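Local coordinates for protein lipase (Penicillium expansum, PDB 3G7N) that hydrolyses triacylglycerols and other acylglycerol lipids to release free fatty acids, working as a secreted alkaline lipase of the alpha/beta-hydrolase fold, at residues A[6-11]-A[212-217]; A[20-25]-A[61-66]; A[51-56]-A[122-127]. One frame throughout, in Å; residues are numbered along the deposited sequence.

Interaction 1: A[6-11]-A[212-217]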
ATOM      1  N   ALA A   6      16.976   3.486  10.140  1.00 17.26           N
ATOM      2  CA  ALA A   6      17.399   3.234   8.767  1.00 18.59           C
ATOM      3  C   ALA A   6      16.225   2.996   7.817  1.00 17.48           C
ATOM      4  O   ALA A   6      16.370   3.164   6.608  1.00 17.81           O
ATOM      5  CB  ALA A   6      18.369   2.058   8.717  1.00 18.60           C
ATOM      6  N   ALA A   7      15.081   2.582   8.367  1.00 15.41           N
ATOM      7  CA  ALA A   7      13.860   2.342   7.583  1.00 15.51           C
ATOM      8  C   ALA A   7      13.188   3.631   7.135  1.00 14.25           C
ATOM      9  O   ALA A   7      12.319   3.604   6.251  1.00 15.36           O
ATOM     10  CB  ALA A   7      12.888   1.495   8.385  1.00 14.62           C
ATOM     11  N   PHE A   8      13.485   4.735   7.808  1.00 13.48           N
ATOM     12  CA  PHE A   8      12.707   5.957   7.638  1.00 11.96           C
ATOM     13  C   PHE A   8      12.813   6.545   6.222  1.00 13.88           C
ATOM     14  O   PHE A   8      11.797   6.927   5.636  1.00 13.22           O
ATOM     15  CB  PHE A   8      13.053   7.009   8.703  1.00 12.68           C
ATOM     16  CG  PHE A   8      12.324   8.311   8.530  1.00 11.24           C
ATOM     17  CD1 PHE A   8      11.105   8.518   9.156  1.00 13.59           C
ATOM     18  CD2 PHE A   8      12.848   9.331   7.767  1.00 15.59           C
ATOM     19  CE1 PHE A   8      10.411   9.700   8.995  1.00 12.98           C
ATOM     20  CE2 PHE A   8      12.146  10.521   7.596  1.00 14.64           C
ATOM     21  CZ  PHE A   8      10.945  10.713   8.254  1.00 13.58           C
ATOM     22  N   PRO A   9      14.030   6.611   5.650  1.00 13.62           N
ATOM     23  CA  PRO A   9      14.098   7.281   4.353  1.00 14.50           C
ATOM     24  C   PRO A   9      13.216   6.642   3.270  1.00 10.78           C
ATOM     25  O   PRO A   9      12.549   7.370   2.536  1.00 11.40           O
ATOM     26  CB  PRO A   9      15.584   7.195   3.986  1.00 15.45           C
ATOM     27  CG  PRO A   9      16.271   7.198   5.331  1.00 17.41           C
ATOM     28  CD  PRO A   9      15.369   6.380   6.227  1.00 14.81           C
ATOM     29  N   ASP A  10      13.153   5.318   3.236  1.00 10.68           N
ATOM     30  CA  ASP A  10      12.329   4.691   2.201  1.00 12.54           C
ATOM     31  C   ASP A  10      10.838   4.903   2.487  1.00 11.74           C
ATOM     32  O   ASP A  10      10.030   5.029   1.577  1.00 10.50           O
ATOM     33  CB  ASP A  10      12.647   3.203   2.020  1.00 14.58           C
ATOM     34  CG  ASP A  10      13.969   2.967   1.316  1.00 18.08           C
ATOM     35  OD1 ASP A  10      14.517   3.937   0.753  1.00 20.34           O
ATOM     36  OD2 ASP A  10      14.394   1.795   1.250  1.00 24.47           O
ATOM     37  N   LEU A  11      10.456   4.918   3.755  1.00 11.35           N
ATOM     38  CA  LEU A  11       9.048   5.079   4.101  1.00  9.96           C
ATOM     39  C   LEU A  11       8.616   6.530   3.912  1.00 11.00           C
ATOM     40  O   LEU A  11       7.478   6.803   3.504  1.00  9.06           O
ATOM     41  CB  LEU A  11       8.792   4.591   5.524  1.00 12.59           C
ATOM     42  CG  LEU A  11       8.889   3.076   5.683  1.00 15.97           C
ATOM     43  CD1 LEU A  11       9.069   2.698   7.150  1.00 17.03           C
ATOM     44  CD2 LEU A  11       7.688   2.374   5.058  1.00 20.31           C
ATOM     45  N   GLY A 212       6.738  10.637  12.920  1.00 13.38           N
ATOM     46  CA  GLY A 212       6.996  11.605  11.858  1.00 14.28           C
ATOM     47  C   GLY A 212       8.466  11.924  11.664  1.00 14.50           C
ATOM     48  O   GLY A 212       8.822  12.739  10.825  1.00 17.09           O
ATOM     49  N   THR A 213       9.326  11.267  12.429  1.00 15.47           N
ATOM     50  CA  THR A 213      10.759  11.550  12.383  1.00 18.02           C
ATOM     51  C   THR A 213      11.556  10.260  12.239  1.00 14.82           C
ATOM     52  O   THR A 213      11.106   9.184  12.639  1.00 14.17           O
ATOM     53  CB  THR A 213      11.253  12.269  13.658  1.00 20.30           C
ATOM     54  OG1 THR A 213      11.091  11.400  14.781  1.00 20.67           O
ATOM     55  CG2 THR A 213      10.496  13.558  13.901  1.00 24.11           C
ATOM     56  N   GLU A 214      12.796  10.381  11.764  1.00 15.03           N
ATOM     57  CA  GLU A 214      13.670   9.234  11.651  1.00 14.41           C
ATOM     58  C   GLU A 214      13.931   8.611  13.022  1.00 15.55           C
ATOM     59  O   GLU A 214      13.864   7.396  13.195  1.00 14.54           O
ATOM     60  CB  GLU A 214      14.993   9.649  11.003  1.00 20.18           C
ATOM     61  CG  GLU A 214      15.940   8.491  10.772  1.00 21.62           C
ATOM     62  CD  GLU A 214      17.077   8.829   9.819  1.00 38.99           C
ATOM     63  OE1 GLU A 214      16.802   9.122   8.634  1.00 41.44           O
ATOM     64  OE2 GLU A 214      18.247   8.653  10.214  1.00 43.74           O
ATOM     65  N   ALA A 215      14.188   9.467  14.007  1.00 16.93           N
ATOM     66  CA  ALA A 215      14.571   9.004  15.339  1.00 18.32           C
ATOM     67  C   ALA A 215      13.461   8.178  15.995  1.00 19.63           C
ATOM     68  O   ALA A 215      13.736   7.196  16.701  1.00 18.81           O
ATOM     69  CB  ALA A 215      14.948  10.194  16.227  1.00 23.46           C
ATOM     70  N   SER A 216      12.214   8.506  15.669  1.00 15.22           N
ATOM     71  CA  SER A 216      11.062   7.856  16.290  1.00 14.45           C
ATOM     72  C   SER A 216      10.650   6.575  15.581  1.00 13.51           C
ATOM     73  O   SER A 216       9.683   5.955  15.970  1.00 15.80           O
ATOM     74  CB  SER A 216       9.866   8.807  16.348  1.00 16.83           C
ATOM     75  OG  SER A 216       9.342   9.062  15.053  1.00 17.66           O
ATOM     76  N   THR A 217      11.317   6.247  14.477  1.00 12.56           N
ATOM     77  CA  THR A 217      10.907   5.124  13.635  1.00 11.87           C
ATOM     78  C   THR A 217      11.293   3.777  14.219  1.00 12.42           C
ATOM     79  O   THR A 217      12.455   3.570  14.609  1.00 14.32           O
ATOM     80  CB  THR A 217      11.488   5.251  12.219  1.00 13.46           C
ATOM     81  OG1 THR A 217      10.962   6.429  11.609  1.00 12.62           O
ATOM     82  CG2 THR A 217      11.113   4.032  11.374  1.00 15.32           C
TER
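Phe8 lays one face of its ring over the backbone of Glu214, and this apolar packing makes up most of the contact. Glu214 N sits 3.6 Å above the plane of the Phe8 ring, over its centre, while Glu214 CA lies 3.5 Å from Phe8 CG on that face. A CH-pi contact adds to this: Glu214 CB stands 4.3 Å from the centroid of the Phe8 ring, off-centre. Thr213 C is close as well, 3.5 Å from Phe8 CE1. The first torsion sets Phe8 CG anti to the backbone N (chi1 177°), on the side of the loop, where a flat hydrocarbon suits a surface made of peptide backbone and the first methylenes of Glu214. Farther out, the carboxylate oxygen OE1 of Glu214 comes to 3.9 Å from Pro9 CG, a loose contact at the exposed margin.

The helix is 8-23, and 212-217 is the loop that leads from strand 206-210 to strand 218-219 near one end of the central sheet of the alpha/beta-hydrolase fold. Phe8 and Leu11 also touch Phe245. An alanine in place of Phe8 would probably strip the ring's cover from Glu214 N and CB and open a gap between helix and loop.

The hydroxyl groups bond within the loop. Glu214 to Thr217 form a type I turn, and Thr217 OG1 donates to Thr213 O at 2.9 Å, tying the turn to the residue before it. The same Thr217 OG1 meets the edge of the ring, 3.2 Å from Phe8 CD1. At Gly212, phi is 107°, a backbone shape that calls for glycine.

Interaction 2: A[20-25]-A[61-66]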
ATOM      1  N   ALA A  20       1.609  12.462  -3.598  1.00 10.11           N
ATOM      2  CA  ALA A  20       1.549  12.837  -5.021  1.00  9.03           C
ATOM      3  C   ALA A  20       0.322  12.241  -5.701  1.00  9.51           C
ATOM      4  O   ALA A  20      -0.231  12.841  -6.628  1.00 10.22           O
ATOM      5  CB  ALA A  20       2.835  12.413  -5.751  1.00 11.95           C
ATOM      6  N   ALA A  21      -0.038  11.015  -5.325  1.00  8.92           N
ATOM      7  CA  ALA A  21      -1.205  10.385  -5.907  1.00 10.24           C
ATOM      8  C   ALA A  21      -2.485  11.161  -5.566  1.00  9.89           C
ATOM      9  O   ALA A  21      -3.376  11.292  -6.404  1.00 11.11           O
ATOM     10  CB  ALA A  21      -1.320   8.964  -5.447  1.00 11.55           C
ATOM     11  N   TYR A  22      -2.560  11.686  -4.344  1.00  9.50           N
ATOM     12  CA  TYR A  22      -3.696  12.549  -3.972  1.00 11.26           C
ATOM     13  C   TYR A  22      -3.650  13.881  -4.727  1.00 10.43           C
ATOM     14  O   TYR A  22      -4.676  14.364  -5.193  1.00 12.76           O
ATOM     15  CB  TYR A  22      -3.695  12.829  -2.471  1.00 11.16           C
ATOM     16  CG  TYR A  22      -4.095  11.664  -1.600  1.00  9.26           C
ATOM     17  CD1 TYR A  22      -5.430  11.261  -1.519  1.00  9.72           C
ATOM     18  CD2 TYR A  22      -3.163  11.034  -0.779  1.00  9.59           C
ATOM     19  CE1 TYR A  22      -5.812  10.227  -0.664  1.00  9.81           C
ATOM     20  CE2 TYR A  22      -3.545  10.036   0.097  1.00  9.16           C
ATOM     21  CZ  TYR A  22      -4.872   9.660   0.166  1.00  9.43           C
ATOM     22  OH  TYR A  22      -5.234   8.684   1.048  1.00 10.22           O
ATOM     23  N   THR A  23      -2.458  14.444  -4.906  1.00 10.33           N
ATOM     24  CA  THR A  23      -2.302  15.720  -5.597  1.00 12.17           C
ATOM     25  C   THR A  23      -2.632  15.604  -7.081  1.00 12.77           C
ATOM     26  O   THR A  23      -3.209  16.520  -7.666  1.00 15.20           O
ATOM     27  CB  THR A  23      -0.860  16.213  -5.428  1.00 11.54           C
ATOM     28  OG1 THR A  23      -0.624  16.479  -4.050  1.00 12.86           O
ATOM     29  CG2 THR A  23      -0.588  17.466  -6.257  1.00 14.50           C
ATOM     30  N   GLY A  24      -2.410  14.423  -7.658  1.00 13.40           N
ATOM     31  CA  GLY A  24      -2.599  14.222  -9.094  1.00 15.71           C
ATOM     32  C   GLY A  24      -1.483  14.866  -9.893  1.00 14.99           C
ATOM     33  O   GLY A  24      -1.703  15.386 -10.985  1.00 16.93           O
ATOM     34  N   CYS A  25      -0.257  14.702  -9.417  1.00 13.66           N
ATOM     35  CA  CYS A  25       0.932  15.229 -10.098  1.00 14.63           C
ATOM     36  C   CYS A  25       0.965  14.904 -11.587  1.00 15.56           C
ATOM     37  O   CYS A  25       0.685  13.775 -11.974  1.00 15.72           O
ATOM     38  CB  CYS A  25       2.192  14.691  -9.425  1.00 16.18           C
ATOM     39  SG  CYS A  25       2.343  15.216  -7.736  1.00 16.00           S
ATOM     40  N   ILE A  61       1.454   3.210  -7.935  1.00  6.94           N
ATOM     41  CA  ILE A  61       1.161   4.124  -6.827  1.00  7.03           C
ATOM     42  C   ILE A  61      -0.348   4.333  -6.796  1.00  7.35           C
ATOM     43  O   ILE A  61      -0.930   4.821  -7.769  1.00  7.76           O
ATOM     44  CB  ILE A  61       1.845   5.482  -7.022  1.00  7.48           C
ATOM     45  CG1 ILE A  61       3.352   5.332  -7.260  1.00  9.93           C
ATOM     46  CG2 ILE A  61       1.605   6.371  -5.804  1.00  9.73           C
ATOM     47  CD1 ILE A  61       4.030   6.621  -7.728  1.00 14.31           C
ATOM     48  N   MET A  62      -0.986   3.881  -5.723  1.00  6.64           N
ATOM     49  CA  MET A  62      -2.440   3.934  -5.627  1.00  7.78           C
ATOM     50  C   MET A  62      -2.890   5.070  -4.731  1.00  7.51           C
ATOM     51  O   MET A  62      -2.344   5.282  -3.649  1.00  8.82           O
ATOM     52  CB  MET A  62      -2.982   2.625  -5.076  1.00  8.30           C
ATOM     53  CG  MET A  62      -2.666   1.407  -5.985  1.00 11.09           C
ATOM     54  SD  MET A  62      -3.094   1.622  -7.744  1.00 11.61           S
ATOM     55  CE  MET A  62      -4.885   1.732  -7.640  1.00 12.98           C
ATOM     56  N   ARG A  63      -3.932   5.763  -5.164  1.00  8.85           N
ATOM     57  CA  ARG A  63      -4.520   6.831  -4.348  1.00 10.29           C
ATOM     58  C   ARG A  63      -5.475   6.239  -3.333  1.00 12.64           C
ATOM     59  O   ARG A  63      -6.266   5.347  -3.673  1.00 12.57           O
ATOM     60  CB  ARG A  63      -5.225   7.859  -5.226  1.00 10.06           C
ATOM     61  CG  ARG A  63      -5.559   9.148  -4.476  1.00 13.34           C
ATOM     62  CD  ARG A  63      -6.485  10.011  -5.288  1.00 14.67           C
ATOM     63  NE  ARG A  63      -7.826   9.447  -5.287  1.00 15.36           N
ATOM     64  CZ  ARG A  63      -8.782   9.796  -6.133  1.00 19.61           C
ATOM     65  NH1 ARG A  63      -8.676  10.929  -6.820  1.00 25.75           N
ATOM     66  NH2 ARG A  63      -9.926   9.137  -6.127  1.00 25.37           N
ATOM     67  N   GLY A  64      -5.564   6.875  -2.161  1.00 13.49           N
ATOM     68  CA  GLY A  64      -6.695   6.668  -1.249  1.00 14.75           C
ATOM     69  C   GLY A  64      -7.989   7.340  -1.724  1.00 14.32           C
ATOM     70  O   GLY A  64      -8.103   7.799  -2.869  1.00 14.64           O
ATOM     71  N   SER A  65      -9.028   7.265  -0.890  1.00 15.76           N
ATOM     72  CA  SER A  65     -10.320   7.892  -1.211  1.00 17.22           C
ATOM     73  C   SER A  65     -10.157   9.408  -1.226  1.00 16.26           C
ATOM     74  O   SER A  65      -9.361   9.952  -0.481  1.00 17.68           O
ATOM     75  CB  SER A  65     -11.379   7.494  -0.191  1.00 22.14           C
ATOM     76  OG  SER A  65     -11.213   6.156   0.247  1.00 33.29           O
ATOM     77  N   THR A  66     -11.000  10.097  -1.989  1.00 20.78           N
ATOM     78  CA  THR A  66     -10.945  11.561  -1.980  1.00 23.76           C
ATOM     79  C   THR A  66     -11.646  12.150  -0.756  1.00 22.54           C
ATOM     80  O   THR A  66     -11.465  13.328  -0.444  1.00 28.51           O
ATOM     81  CB  THR A  66     -11.517  12.192  -3.258  1.00 25.49           C
ATOM     82  OG1 THR A  66     -12.892  11.813  -3.414  1.00 30.94           O
ATOM     83  CG2 THR A  66     -10.719  11.761  -4.483  1.00 32.94           C
TER
HETATM   84  O   HOH W   1      -7.945   8.786   1.788  1.00 22.43           O
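Tyr22 and Arg63 lie obliquely across each other, yet the tyrosine ring and the guanidinium are nearly parallel, their planes 14° apart. The touching is done by the aliphatic part of the arginine: Arg63 CG is 3.6 Å from Tyr22 CD1, and Arg63 CD packs on the helix backbone 3.5 Å from Ala21 O. The first torsion of Arg63 holds CG anti to the backbone N (chi1 -166°), which puts it beside both Ala21 O and Tyr22 CD1; a bend at chi3 then turns the head aside. There Arg63 NE donates to Gly64 O at 2.9 Å, a fairly straight bond with an N-H...O angle of 160°, and NH2 forms a salt bridge with Asp44. An arginine suits this place because its methylenes can cover the helix while its charge is paired beyond it.

The tyrosine reaches past the arginine to the loop. Tyr22 OH lies 3.4 Å from Gly64 CA, and a side chain at Gly64 would run into that hydroxyl, which accounts for glycine. Segment 61-66 runs from the end of strand 57-62 of the central sheet, and helix 8-23 packs beside it in this alpha/beta-hydrolase fold. Tyr22 also touches Ser132, the nucleophile on the elbow that follows strand 125-131, so the contact borders the active site.

Polar groups meet at the far edge of the ring. Ser65 O lies in the ring plane, and a water bridges it to the tyrosine hydroxyl: the water donates to Ser65 O at 2.9 Å and is hydrogen-bonded to Tyr22 OH, which also bonds His131 ND1. On the strand side, Ala21 is turned toward 61-66, and its small CB fits 3.9 Å from Ile61 CG2, where helix and strand run close.

Interaction 3: A[51-56]-A[122-127]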
ATOM      1  N   TYR A  51       8.015   4.575 -13.873  1.00  8.15           N
ATOM      2  CA  TYR A  51       9.349   4.042 -13.611  1.00  8.97           C
ATOM      3  C   TYR A  51      10.218   5.125 -12.994  1.00  8.43           C
ATOM      4  O   TYR A  51      10.054   6.314 -13.259  1.00  8.91           O
ATOM      5  CB  TYR A  51      10.002   3.496 -14.894  1.00  9.30           C
ATOM      6  CG  TYR A  51      10.273   4.528 -15.936  1.00 10.04           C
ATOM      7  CD1 TYR A  51      11.497   5.185 -15.980  1.00 12.14           C
ATOM      8  CD2 TYR A  51       9.299   4.900 -16.853  1.00 10.91           C
ATOM      9  CE1 TYR A  51      11.746   6.172 -16.920  1.00 13.22           C
ATOM     10  CE2 TYR A  51       9.517   5.917 -17.770  1.00 10.68           C
ATOM     11  CZ  TYR A  51      10.747   6.550 -17.805  1.00 11.95           C
ATOM     12  OH  TYR A  51      10.973   7.564 -18.718  1.00 16.14           O
ATOM     13  N   SER A  52      11.170   4.673 -12.182  1.00  9.11           N
ATOM     14  CA  SER A  52      12.185   5.548 -11.590  1.00  9.21           C
ATOM     15  C   SER A  52      13.547   5.123 -12.123  1.00 10.26           C
ATOM     16  O   SER A  52      14.060   4.088 -11.743  1.00 10.01           O
ATOM     17  CB  SER A  52      12.182   5.380 -10.081  1.00  9.95           C
ATOM     18  OG  SER A  52      13.289   6.112  -9.534  1.00 10.39           O
ATOM     19  N   THR A  53      14.162   6.010 -12.903  1.00 11.02           N
ATOM     20  CA  THR A  53      15.543   5.810 -13.359  1.00 12.23           C
ATOM     21  C   THR A  53      16.524   5.839 -12.178  1.00 12.50           C
ATOM     22  O   THR A  53      17.405   4.984 -12.082  1.00 15.70           O
ATOM     23  CB  THR A  53      15.946   6.892 -14.373  1.00 14.24           C
ATOM     24  OG1 THR A  53      14.969   6.953 -15.420  1.00 21.14           O
ATOM     25  CG2 THR A  53      17.308   6.585 -14.961  1.00 19.46           C
ATOM     26  N   GLU A  54      16.235   6.682 -11.189  1.00 10.61           N
ATOM     27  CA  GLU A  54      17.051   6.811  -9.987  1.00 12.46           C
ATOM     28  C   GLU A  54      17.069   5.516  -9.195  1.00 13.65           C
ATOM     29  O   GLU A  54      18.125   5.058  -8.757  1.00 16.35           O
ATOM     30  CB  GLU A  54      16.543   7.964  -9.120  1.00 14.45           C
ATOM     31  CG  GLU A  54      17.360   8.176  -7.854  1.00 19.63           C
ATOM     32  CD  GLU A  54      16.844   9.326  -7.013  1.00 24.75           C
ATOM     33  OE1 GLU A  54      16.303  10.296  -7.589  1.00 23.28           O
ATOM     34  OE2 GLU A  54      16.796   9.164  -5.774  1.00 27.08           O
ATOM     35  N   LYS A  55      15.897   4.930  -8.958  1.00 11.68           N
ATOM     36  CA  LYS A  55      15.797   3.738  -8.118  1.00 11.09           C
ATOM     37  C   LYS A  55      15.877   2.424  -8.896  1.00 10.89           C
ATOM     38  O   LYS A  55      15.922   1.355  -8.314  1.00 12.34           O
ATOM     39  CB  LYS A  55      14.502   3.777  -7.300  1.00 10.02           C
ATOM     40  CG  LYS A  55      14.403   4.951  -6.336  1.00 13.55           C
ATOM     41  CD  LYS A  55      15.463   4.887  -5.228  1.00 13.76           C
ATOM     42  CE  LYS A  55      15.101   5.825  -4.091  1.00 17.04           C
ATOM     43  NZ  LYS A  55      16.188   5.858  -3.074  1.00 19.14           N
ATOM     44  N   LYS A  56      15.801   2.534 -10.222  1.00 10.59           N
ATOM     45  CA  LYS A  56      15.662   1.373 -11.095  1.00 10.38           C
ATOM     46  C   LYS A  56      14.473   0.520 -10.687  1.00  9.30           C
ATOM     47  O   LYS A  56      14.560  -0.691 -10.493  1.00 10.06           O
ATOM     48  CB  LYS A  56      16.960   0.548 -11.138  1.00 12.32           C
ATOM     49  CG  LYS A  56      18.140   1.319 -11.739  1.00 15.49           C
ATOM     50  CD  LYS A  56      19.368   0.414 -11.884  1.00 21.79           C
ATOM     51  CE  LYS A  56      20.433   1.035 -12.785  1.00 36.06           C
ATOM     52  NZ  LYS A  56      20.865   2.376 -12.301  1.00 43.05           N
ATOM     53  N   PRO A 122      14.332  -4.013 -18.322  1.00 10.44           N
ATOM     54  CA  PRO A 122      14.235  -5.396 -17.879  1.00 11.27           C
ATOM     55  C   PRO A 122      15.113  -5.666 -16.669  1.00 10.30           C
ATOM     56  O   PRO A 122      14.986  -6.731 -16.077  1.00 13.38           O
ATOM     57  CB  PRO A 122      14.764  -6.198 -19.084  1.00 12.77           C
ATOM     58  CG  PRO A 122      15.610  -5.222 -19.841  1.00 12.90           C
ATOM     59  CD  PRO A 122      14.901  -3.905 -19.686  1.00 12.40           C
ATOM     60  N   ASP A 123      15.936  -4.697 -16.286  1.00 10.68           N
ATOM     61  CA  ASP A 123      16.740  -4.796 -15.071  1.00 11.98           C
ATOM     62  C   ASP A 123      16.109  -4.114 -13.849  1.00 12.28           C
ATOM     63  O   ASP A 123      16.663  -4.169 -12.752  1.00 14.02           O
ATOM     64  CB  ASP A 123      18.133  -4.220 -15.308  1.00 14.16           C
ATOM     65  CG  ASP A 123      18.090  -2.756 -15.726  1.00 18.76           C
ATOM     66  OD1 ASP A 123      17.332  -2.400 -16.683  1.00 23.84           O
ATOM     67  OD2 ASP A 123      18.885  -1.969 -15.169  1.00 37.15           O
ATOM     68  N   TYR A 124      14.974  -3.445 -14.044  1.00 10.29           N
ATOM     69  CA  TYR A 124      14.333  -2.736 -12.931  1.00  9.90           C
ATOM     70  C   TYR A 124      13.567  -3.698 -12.033  1.00  9.15           C
ATOM     71  O   TYR A 124      13.124  -4.748 -12.459  1.00 11.66           O
ATOM     72  CB  TYR A 124      13.389  -1.667 -13.478  1.00 10.30           C
ATOM     73  CG  TYR A 124      14.078  -0.404 -13.966  1.00  9.13           C
ATOM     74  CD1 TYR A 124      15.422  -0.403 -14.360  1.00 11.18           C
ATOM     75  CD2 TYR A 124      13.356   0.763 -14.134  1.00 11.24           C
ATOM     76  CE1 TYR A 124      15.989   0.726 -14.937  1.00 11.51           C
ATOM     77  CE2 TYR A 124      13.921   1.895 -14.659  1.00 10.80           C
ATOM     78  CZ  TYR A 124      15.251   1.886 -15.027  1.00 11.28           C
ATOM     79  OH  TYR A 124      15.827   3.022 -15.569  1.00 14.80           O
ATOM     80  N   THR A 125      13.487  -3.365 -10.749  1.00 10.24           N
ATOM     81  CA  THR A 125      12.670  -4.142  -9.808  1.00 11.23           C
ATOM     82  C   THR A 125      11.293  -3.465  -9.666  1.00 10.25           C
ATOM     83  O   THR A 125      11.050  -2.412 -10.291  1.00 10.04           O
ATOM     84  CB  THR A 125      13.366  -4.233  -8.435  1.00  9.52           C
ATOM     85  OG1 THR A 125      13.551  -2.921  -7.900  1.00 11.23           O
ATOM     86  CG2 THR A 125      14.749  -4.927  -8.586  1.00 10.61           C
ATOM     87  N   LEU A 126      10.401  -4.071  -8.886  1.00  9.25           N
ATOM     88  CA  LEU A 126       9.011  -3.593  -8.769  1.00  8.37           C
ATOM     89  C   LEU A 126       8.774  -2.969  -7.407  1.00  8.53           C
ATOM     90  O   LEU A 126       9.292  -3.429  -6.378  1.00  8.97           O
ATOM     91  CB  LEU A 126       8.033  -4.748  -8.978  1.00 10.13           C
ATOM     92  CG  LEU A 126       8.196  -5.520 -10.287  1.00  9.51           C
ATOM     93  CD1 LEU A 126       7.122  -6.598 -10.381  1.00 11.17           C
ATOM     94  CD2 LEU A 126       8.118  -4.579 -11.494  1.00 11.97           C
ATOM     95  N   GLU A 127       7.887  -1.981  -7.384  1.00  7.65           N
ATOM     96  CA  GLU A 127       7.405  -1.449  -6.120  1.00  8.50           C
ATOM     97  C   GLU A 127       5.952  -1.035  -6.234  1.00  7.74           C
ATOM     98  O   GLU A 127       5.469  -0.655  -7.307  1.00  9.14           O
ATOM     99  CB  GLU A 127       8.267  -0.288  -5.647  1.00  9.83           C
ATOM    100  CG  GLU A 127       8.217   0.935  -6.497  1.00 10.82           C
ATOM    101  CD  GLU A 127       9.086   2.064  -5.945  1.00 12.75           C
ATOM    102  OE1 GLU A 127       9.174   2.197  -4.692  1.00 14.17           O
ATOM    103  OE2 GLU A 127       9.583   2.886  -6.739  1.00 13.94           O
TER
HETATM  104  O   HOH W   2      16.070  -1.586  -8.194  1.00 18.19           O
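Lys56 meets the ring of Tyr124 with its backbone: Lys56 CA stands 3.6 Å from the Tyr124 ring centroid, only 7° off the normal, a CH-pi contact over the middle of the face. Lys56 has a left-handed helical backbone (phi 54°), uncommon for a residue with a side chain. Tyr124 holds CG anti to the carbonyl carbon (chi1 -78°), which brings that atom against the backbone carbonyl of Lys56. The lysine side chain crosses the ring at about a right angle, Lys56 CB coming to 3.7 Å from Tyr124 CD1. CB and CG lie against the ring, and the rest of the chain leads outward; Lys56 NZ and Asp123 OD2 are 5.6 Å apart, opposite charges not in contact, whose attraction is probably weak at this exposed place.

The carbonyl of Lys56 does the polar work. Thr125 N donates to Lys56 O at 2.9 Å, and a water that donates to the same oxygen is also hydrogen-bonded to Thr125 OG1, so the threonine hydroxyl extends the link through solvent.

These residues lie where strand 45-52 turns into strand 57-62, its antiparallel neighbour, and where strand 125-131 begins on the far side of 57-62 and runs parallel to it. The Thr125 to Lys56 bond comes at the start of this parallel pairing in the central sheet, which Thr125 and Glu127 continue with Ile58.

The end of strand 45-52 and the turn line the rest of the ring. Its CE2 edge faces Tyr51 CB, and Tyr121 stacks on both tyrosines. At the tip, Tyr124 OH comes 3.6 Å from Thr53 CA. The turn itself is held by an ST motif: Ser52 OG accepts from Lys55 N at 2.9 Å and also bonds Asp31, a double role that a short serine hydroxyl can fill.

Interactions 1 and 2 share helix 8-23, gripped at its start by a surface loop and near its end by the residues following strand 57-62; their nearest atoms are still about 11 Å apart. Interaction 2 is the more buried and the nearest to the catalytic serine, and its distinction is an arginine whose charge is paired beyond the helix it covers. Interactions 1 and 3 lie farther from the centre of the chain, where an aromatic ring covers backbone in each case, but only interaction 3 adds a direct backbone hydrogen bond, as befits strands entering one sheet. Interactions 2 and 3 each use a bridging water, and both involve that sheet around strand 57-62, with centres about 20 Å apart.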